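Local coordinates for salt-tolerant glutaminase (Micrococcus luteus, PDB 3AGD) that hydrolyses L-glutamine to L-glutamate and ammonium as a salt-tolerant glutaminase, at the interface of chains A and B. Numbering follows the deposited sequence. Chains: chain A/B, Salt-tolerant glutaminase.

The three contacts form one continuous strip along helices 337-349 and 419-434 of chain A. Contact 3 is in the middle, with its C-alpha centre about 9 Å from that of contact 1 and about 9 Å from that of contact 2. The outer centres are about 17 Å apart. Contact 1 shares A:Thr348 and A:Arg431 with contact 3; contact 2 shares A:Leu424, B:Ile5 and B:Phe302 with it. The N-terminal segment of chain B thus lies along the two helices. Two-fold symmetry repeats the strip with the chains exchanged, which suits a pairing within the reported homotetramer.

Contact 1: the interface of chains A and B. Residues chain A 347-348, 352-353, 428, 431-432, 435; chain B 1-2.
B:Met1 inserts its side chain between helices 337-349 and 419-434 of chain A and buries 151 Å² there. Its SD lies 3.9 Å from A:Leu432 CG, and A:Leu347 CB approaches the same sulphur. The chain bends at its last torsion (chi3 -80°), and this turns the methyl CE toward the backbone of A:Gly428, 3.9 Å from CA. Nearer the backbone, B:Met1 CB packs against A:Arg431 CB at 3.7 Å.

Further out, A:Arg431 runs extended from CG to NE and crosses B:Arg2 at about a right angle. The CZ of B:Arg2 stands over one face of the A:Arg431 guanidinium, with the two planes 47° apart. The very short approaches of B:Arg2 NH1 to this side chain are doubtful. A:Arg431 NH1 gives a hydrogen bond of 2.7 Å to the backbone O of B:Arg2. The oxygen lies in the guanidinium plane, but the donor sits above the carbonyl plane. An alanine at A:Arg431 would probably leave this carbonyl without its donor and uncover the stretch of the chain B N-terminus along which the extended side chain lies.

At the rim is the terminal amine. B:Met1 N lies 3.1 Å from water 1, which also meets A:Gly353 N. B:Met1 N donates to A:Asp435 OD2 at 2.6 Å on the syn lone pair, while A:Thr352 OG1 reaches that oxygen on its anti side at 2.7 Å.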
loop_
_atom_site.group_PDB
_atom_site.type_symbol
_atom_site.label_atom_id
_atom_site.label_comp_id
_atom_site.label_asym_id
_atom_site.label_seq_id
_atom_site.Cartn_x
_atom_site.Cartn_y
_atom_site.Cartn_z
ATOM N N LEU A 347 -13.662 -21.856 -7.736
ATOM C CA LEU A 347 -13.675 -23.305 -7.624
ATOM C C LEU A 347 -14.800 -23.758 -6.704
ATOM O O LEU A 347 -15.560 -24.668 -7.039
ATOM C CB LEU A 347 -12.331 -23.809 -7.100
ATOM C CG LEU A 347 -11.144 -23.577 -8.040
ATOM C CD1 LEU A 347 -9.890 -24.132 -7.405
ATOM C CD2 LEU A 347 -11.401 -24.245 -9.384
ATOM N N THR A 348 -14.912 -23.118 -5.548
ATOM C CA THR A 348 -15.955 -23.466 -4.590
ATOM C C THR A 348 -17.348 -23.204 -5.157
ATOM O O THR A 348 -18.270 -23.998 -4.951
ATOM C CB THR A 348 -15.795 -22.670 -3.274
ATOM O OG1 THR A 348 -14.626 -23.127 -2.586
ATOM C CG2 THR A 348 -16.998 -22.874 -2.370
ATOM N N THR A 352 -19.464 -28.498 -6.742
ATOM C CA THR A 352 -19.231 -29.906 -7.033
ATOM C C THR A 352 -19.300 -30.765 -5.775
ATOM O O THR A 352 -19.223 -31.991 -5.851
ATOM C CB THR A 352 -17.856 -30.123 -7.699
ATOM O OG1 THR A 352 -16.817 -29.762 -6.781
ATOM C CG2 THR A 352 -17.734 -29.274 -8.957
ATOM N N GLY A 353 -19.450 -30.118 -4.622
ATOM C CA GLY A 353 -19.508 -30.846 -3.363
ATOM C C GLY A 353 -20.838 -31.519 -3.077
ATOM O O GLY A 353 -21.894 -31.017 -3.464
ATOM N N GLY A 428 -6.822 -26.247 -3.566
ATOM C CA GLY A 428 -8.145 -26.180 -4.158
ATOM C C GLY A 428 -8.328 -27.273 -5.197
ATOM O O GLY A 428 -9.403 -27.857 -5.309
ATOM N N ARG A 431 -8.821 -30.745 -3.571
ATOM C CA ARG A 431 -10.177 -30.867 -3.058
ATOM C C ARG A 431 -11.181 -31.113 -4.177
ATOM O O ARG A 431 -12.111 -31.904 -4.015
ATOM C CB ARG A 431 -10.541 -29.614 -2.256
ATOM C CG ARG A 431 -9.647 -29.441 -1.033
ATOM C CD ARG A 431 -10.022 -28.261 -0.156
ATOM N NE ARG A 431 -9.210 -28.277 1.059
ATOM C CZ ARG A 431 -9.509 -27.630 2.180
ATOM N NH1 ARG A 431 -10.611 -26.895 2.253
ATOM N NH2 ARG A 431 -8.716 -27.743 3.239
ATOM N N LEU A 432 -10.997 -30.440 -5.309
ATOM C CA LEU A 432 -11.885 -30.633 -6.449
ATOM C C LEU A 432 -11.811 -32.107 -6.825
ATOM O O LEU A 432 -12.836 -32.755 -7.058
ATOM C CB LEU A 432 -11.428 -29.795 -7.645
ATOM C CG LEU A 432 -12.241 -28.554 -8.007
ATOM C CD1 LEU A 432 -11.656 -27.913 -9.257
ATOM C CD2 LEU A 432 -13.690 -28.943 -8.235
ATOM N N ASP A 435 -13.605 -34.500 -4.819
ATOM C CA ASP A 435 -15.036 -34.518 -5.114
ATOM C C ASP A 435 -15.270 -35.461 -6.291
ATOM O O ASP A 435 -16.410 -35.702 -6.693
ATOM C CB ASP A 435 -15.548 -33.127 -5.499
ATOM C CG ASP A 435 -15.838 -32.248 -4.298
ATOM O OD1 ASP A 435 -15.937 -32.769 -3.169
ATOM O OD2 ASP A 435 -15.989 -31.026 -4.495
ATOM N N MET B 1 -16.354 -29.419 -2.426
ATOM C CA MET B 1 -15.057 -29.041 -1.792
ATOM C C MET B 1 -15.239 -27.852 -0.859
ATOM O O MET B 1 -15.948 -26.899 -1.189
ATOM C CB MET B 1 -14.039 -28.659 -2.866
ATOM C CG MET B 1 -14.393 -27.375 -3.602
ATOM S SD MET B 1 -13.064 -26.773 -4.661
ATOM C CE MET B 1 -12.006 -25.964 -3.439
ATOM N N ARG B 2 -14.607 -27.905 0.307
ATOM C CA ARG B 2 -14.700 -26.789 1.238
ATOM C C ARG B 2 -13.579 -25.802 0.912
ATOM O O ARG B 2 -12.523 -26.187 0.409
ATOM C CB ARG B 2 -14.582 -27.270 2.688
ATOM C CG ARG B 2 -13.389 -28.165 2.983
ATOM C CD ARG B 2 -13.781 -29.640 2.974
ATOM N NE ARG B 2 -12.707 -30.512 3.456
ATOM C CZ ARG B 2 -11.560 -30.731 2.816
ATOM N NH1 ARG B 2 -11.319 -30.147 1.653
ATOM N NH2 ARG B 2 -10.646 -31.536 3.344
HETATM O O HOH W 1 -18.125 -27.287 -3.864
#

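Contact 2: the interface of chains A and B. Residues chain A 337, 420, 423-424; chain B 5, 301-303.
Two helices of the STAS region of chain A, 337-349 and 419-434, here meet the end of helix 289-301 in the glutaminase region of chain B. A:Phe337, at the start of its helix, rests on B:Phe302, in the loop after helix 289-301. The CG of A:Phe337 is anti to its backbone N (chi1 178°), which carries the ring out toward the partner. Its CE1 sits over the centre of the B:Phe302 ring, 3.4 Å above the plane. The CD1-CE1 side leads, and the planes are inclined by about 40°, so this is not a parallel stack.

B:Ile5 flanks the aromatic pair. Its CD1 lies 4.0 Å from A:Phe337 CE1 and 3.9 Å from A:Leu424 CD2. A:Val420 lies beside the backbone of B:Phe302, with CG1 3.9 Å from CA. Its other methyl meets B:Arg303, but that side chain is poorly ordered and the short contact is doubtful.

A:Arg423, also poorly ordered, bends at chi3 (58°). This brings NH2 to 2.7 Å from the backbone O of B:Asp301, the last residue of its helix. The hydrogen bond is bent, with the donor above the carbonyl plane, and is tentative. The A:Arg423 guanidinium stands nearly perpendicular to the B:Phe302 ring. Water 2 bridges A:Phe337 N, at 3.0 Å, to B:Phe302 O, at 2.7 Å.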
loop_
_atom_site.group_PDB
_atom_site.type_symbol
_atom_site.label_atom_id
_atom_site.label_comp_id
_atom_site.label_asym_id
_atom_site.label_seq_id
_atom_site.Cartn_x
_atom_site.Cartn_y
_atom_site.Cartn_z
ATOM N N PHE A 337 -1.871 -13.745 -2.928
ATOM C CA PHE A 337 -3.023 -14.066 -2.091
ATOM C C PHE A 337 -4.349 -13.602 -2.687
ATOM O O PHE A 337 -5.282 -14.389 -2.827
ATOM C CB PHE A 337 -2.901 -13.455 -0.700
ATOM C CG PHE A 337 -4.096 -13.729 0.169
ATOM C CD1 PHE A 337 -4.222 -14.946 0.840
ATOM C CD2 PHE A 337 -5.135 -12.807 0.255
ATOM C CE1 PHE A 337 -5.371 -15.237 1.584
ATOM C CE2 PHE A 337 -6.289 -13.092 0.995
ATOM C CZ PHE A 337 -6.405 -14.308 1.659
ATOM N N VAL A 420 2.416 -18.523 -2.116
ATOM C CA VAL A 420 1.136 -18.577 -1.421
ATOM C C VAL A 420 0.009 -18.932 -2.384
ATOM O O VAL A 420 -0.778 -19.834 -2.114
ATOM C CB VAL A 420 0.804 -17.234 -0.737
ATOM C CG1 VAL A 420 -0.638 -17.250 -0.208
ATOM C CG2 VAL A 420 1.772 -16.994 0.410
ATOM N N ARG A 423 0.331 -22.458 -3.344
ATOM C CA ARG A 423 -0.093 -23.422 -2.332
ATOM C C ARG A 423 -1.618 -23.472 -2.218
ATOM O O ARG A 423 -2.206 -24.543 -2.056
ATOM C CB ARG A 423 0.504 -23.051 -0.974
ATOM C CG ARG A 423 -0.069 -23.829 0.200
ATOM C CD ARG A 423 0.346 -23.205 1.520
ATOM N NE ARG A 423 -0.080 -21.810 1.612
ATOM C CZ ARG A 423 0.123 -21.031 2.670
ATOM N NH1 ARG A 423 0.748 -21.507 3.738
ATOM N NH2 ARG A 423 -0.296 -19.774 2.658
ATOM N N LEU A 424 -2.258 -22.310 -2.292
ATOM C CA LEU A 424 -3.710 -22.237 -2.196
ATOM C C LEU A 424 -4.394 -22.925 -3.376
ATOM O O LEU A 424 -5.335 -23.691 -3.188
ATOM C CB LEU A 424 -4.167 -20.775 -2.109
ATOM C CG LEU A 424 -3.828 -20.055 -0.799
ATOM C CD1 LEU A 424 -4.194 -18.578 -0.895
ATOM C CD2 LEU A 424 -4.583 -20.716 0.345
ATOM N N ILE B 5 -9.433 -21.482 2.897
ATOM C CA ILE B 5 -9.140 -20.356 3.781
ATOM C C ILE B 5 -9.730 -20.546 5.178
ATOM O O ILE B 5 -9.030 -20.372 6.173
ATOM C CB ILE B 5 -9.647 -19.012 3.195
ATOM C CG1 ILE B 5 -8.877 -18.678 1.916
ATOM C CG2 ILE B 5 -9.465 -17.896 4.213
ATOM C CD1 ILE B 5 -7.389 -18.656 2.090
ATOM N N ASP B 301 2.004 -15.926 6.779
ATOM C CA ASP B 301 1.538 -17.114 6.074
ATOM C C ASP B 301 0.924 -16.855 4.702
ATOM O O ASP B 301 1.017 -17.700 3.817
ATOM C CB ASP B 301 0.541 -17.886 6.942
ATOM C CG ASP B 301 1.149 -18.341 8.248
ATOM O OD1 ASP B 301 2.371 -18.595 8.266
ATOM O OD2 ASP B 301 0.417 -18.453 9.249
ATOM N N PHE B 302 0.299 -15.695 4.524
ATOM C CA PHE B 302 -0.322 -15.363 3.245
ATOM C C PHE B 302 0.509 -14.354 2.473
ATOM O O PHE B 302 0.142 -13.958 1.370
ATOM C CB PHE B 302 -1.729 -14.792 3.467
ATOM C CG PHE B 302 -2.746 -15.816 3.893
ATOM C CD1 PHE B 302 -3.782 -15.465 4.755
ATOM C CD2 PHE B 302 -2.688 -17.121 3.414
ATOM C CE1 PHE B 302 -4.743 -16.398 5.134
ATOM C CE2 PHE B 302 -3.648 -18.062 3.791
ATOM C CZ PHE B 302 -4.674 -17.701 4.649
ATOM N N ARG B 303 1.630 -13.946 3.055
ATOM C CA ARG B 303 2.511 -12.960 2.432
ATOM C C ARG B 303 1.715 -11.712 2.077
ATOM O O ARG B 303 1.726 -11.249 0.935
ATOM C CB ARG B 303 3.168 -13.525 1.171
ATOM C CG ARG B 303 3.957 -14.804 1.391
ATOM C CD ARG B 303 4.879 -14.690 2.588
ATOM N NE ARG B 303 5.642 -13.449 2.563
ATOM C CZ ARG B 303 6.493 -13.080 3.513
ATOM N NH1 ARG B 303 7.145 -11.929 3.408
ATOM N NH2 ARG B 303 6.694 -13.861 4.568
HETATM O O HOH W 2 0.584 -13.500 -1.276
#

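Contact 3: the interface of chains A and B. Residues chain A 341, 344, 348, 424, 427, 431; chain B 3-5, 302.
B:Pro4 and A:Leu344 meet tip to tip, and B:His3 lies beside them. B:Pro4 hides 59 Å², at the first turn of helix 4-16. Its CG touches A:Leu344 CD1 at 3.3 Å, a tight fit. On another side, B:Pro4 CB packs against A:Glu427 CG at 3.6 Å, the two side chains sliding past each other in opposite directions. The same CB also stands 3.8 Å above the A:Arg431 guanidinium plane, over its centre. A salt bridge within chain A steadies that flat group: A:Arg431 NE donates to A:Glu427 OE2 at 2.6 Å, on the anti side of the oxygen.

B:His3 crosses A:Leu344 at about a right angle. Its CE1 lies 3.5 Å from A:Leu344 CB, while CD2 faces A:Thr348 OG1. That hydroxyl is engaged in its own helix, donating to A:Leu344 O. B:Ile5 N helps fix the rotation of the imidazole, giving a hydrogen bond to B:His3 ND1 in the ring plane, 3.2 Å long and fairly straight (162° at H). The hydrogen bonds of this patch stay within their own chains, so the contact relies on packing. It seats the start of helix 4-16 of one subunit on the paired STAS helices of the other and so joins the two chains.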
loop_
_atom_site.group_PDB
_atom_site.type_symbol
_atom_site.label_atom_id
_atom_site.label_comp_id
_atom_site.label_asym_id
_atom_site.label_seq_id
_atom_site.Cartn_x
_atom_site.Cartn_y
_atom_site.Cartn_z
ATOM N N GLU A 341 -7.356 -16.176 -3.688
ATOM C CA GLU A 341 -8.577 -16.186 -2.885
ATOM C C GLU A 341 -9.765 -16.203 -3.845
ATOM O O GLU A 341 -10.737 -16.931 -3.641
ATOM C CB GLU A 341 -8.624 -14.931 -2.000
ATOM C CG GLU A 341 -9.739 -14.887 -0.947
ATOM C CD GLU A 341 -11.123 -14.654 -1.537
ATOM O OE1 GLU A 341 -11.241 -13.859 -2.493
ATOM O OE2 GLU A 341 -12.097 -15.251 -1.031
ATOM N N LEU A 344 -10.086 -19.616 -5.596
ATOM C CA LEU A 344 -10.706 -20.587 -4.707
ATOM C C LEU A 344 -12.216 -20.352 -4.615
ATOM O O LEU A 344 -12.993 -21.301 -4.481
ATOM C CB LEU A 344 -10.079 -20.510 -3.315
ATOM C CG LEU A 344 -8.633 -21.005 -3.241
ATOM C CD1 LEU A 344 -8.106 -20.828 -1.821
ATOM C CD2 LEU A 344 -8.570 -22.475 -3.662
ATOM N N THR A 348 -14.912 -23.118 -5.548
ATOM C CA THR A 348 -15.955 -23.466 -4.590
ATOM C C THR A 348 -17.348 -23.204 -5.157
ATOM O O THR A 348 -18.270 -23.998 -4.951
ATOM C CB THR A 348 -15.795 -22.670 -3.274
ATOM O OG1 THR A 348 -14.626 -23.127 -2.586
ATOM C CG2 THR A 348 -16.998 -22.874 -2.370
ATOM N N LEU A 424 -2.258 -22.310 -2.292
ATOM C CA LEU A 424 -3.710 -22.237 -2.196
ATOM C C LEU A 424 -4.394 -22.925 -3.376
ATOM O O LEU A 424 -5.335 -23.691 -3.188
ATOM C CB LEU A 424 -4.167 -20.775 -2.109
ATOM C CG LEU A 424 -3.828 -20.055 -0.799
ATOM C CD1 LEU A 424 -4.194 -18.578 -0.895
ATOM C CD2 LEU A 424 -4.583 -20.716 0.345
ATOM N N GLU A 427 -4.095 -26.757 -3.309
ATOM C CA GLU A 427 -5.023 -27.310 -2.326
ATOM C C GLU A 427 -6.438 -27.332 -2.899
ATOM O O GLU A 427 -7.171 -28.307 -2.733
ATOM C CB GLU A 427 -4.996 -26.464 -1.051
ATOM C CG GLU A 427 -6.010 -26.871 0.015
ATOM C CD GLU A 427 -5.784 -28.278 0.542
ATOM O OE1 GLU A 427 -4.623 -28.630 0.830
ATOM O OE2 GLU A 427 -6.769 -29.029 0.683
ATOM N N ARG A 431 -8.821 -30.745 -3.571
ATOM C CA ARG A 431 -10.177 -30.867 -3.058
ATOM C C ARG A 431 -11.181 -31.113 -4.177
ATOM O O ARG A 431 -12.111 -31.904 -4.015
ATOM C CB ARG A 431 -10.541 -29.614 -2.256
ATOM C CG ARG A 431 -9.647 -29.441 -1.033
ATOM C CD ARG A 431 -10.022 -28.261 -0.156
ATOM N NE ARG A 431 -9.210 -28.277 1.059
ATOM C CZ ARG A 431 -9.509 -27.630 2.180
ATOM N NH1 ARG A 431 -10.611 -26.895 2.253
ATOM N NH2 ARG A 431 -8.716 -27.743 3.239
ATOM N N HIS B 3 -13.824 -24.525 1.185
ATOM C CA HIS B 3 -12.846 -23.482 0.917
ATOM C C HIS B 3 -11.645 -23.689 1.835
ATOM O O HIS B 3 -11.806 -23.926 3.031
ATOM C CB HIS B 3 -13.488 -22.118 1.168
ATOM C CG HIS B 3 -12.849 -20.997 0.408
ATOM N ND1 HIS B 3 -11.574 -20.546 0.673
ATOM C CD2 HIS B 3 -13.314 -20.240 -0.613
ATOM C CE1 HIS B 3 -11.282 -19.557 -0.153
ATOM N NE2 HIS B 3 -12.319 -19.351 -0.944
ATOM N N PRO B 4 -10.420 -23.622 1.290
ATOM C CA PRO B 4 -9.284 -23.827 2.193
ATOM C C PRO B 4 -8.941 -22.690 3.161
ATOM O O PRO B 4 -8.245 -22.917 4.151
ATOM C CB PRO B 4 -8.132 -24.175 1.239
ATOM C CG PRO B 4 -8.509 -23.527 -0.030
ATOM C CD PRO B 4 -10.004 -23.738 -0.118
ATOM N N ILE B 5 -9.433 -21.482 2.897
ATOM C CA ILE B 5 -9.140 -20.356 3.781
ATOM C C ILE B 5 -9.730 -20.546 5.178
ATOM O O ILE B 5 -9.030 -20.372 6.173
ATOM C CB ILE B 5 -9.647 -19.012 3.195
ATOM C CG1 ILE B 5 -8.877 -18.678 1.916
ATOM C CG2 ILE B 5 -9.465 -17.896 4.213
ATOM C CD1 ILE B 5 -7.389 -18.656 2.090
ATOM N N PHE B 302 0.299 -15.695 4.524
ATOM C CA PHE B 302 -0.322 -15.363 3.245
ATOM C C PHE B 302 0.509 -14.354 2.473
ATOM O O PHE B 302 0.142 -13.958 1.370
ATOM C CB PHE B 302 -1.729 -14.792 3.467
ATOM C CG PHE B 302 -2.746 -15.816 3.893
ATOM C CD1 PHE B 302 -3.782 -15.465 4.755
ATOM C CD2 PHE B 302 -2.688 -17.121 3.414
ATOM C CE1 PHE B 302 -4.743 -16.398 5.134
ATOM C CE2 PHE B 302 -3.648 -18.062 3.791
ATOM C CZ PHE B 302 -4.674 -17.701 4.649
#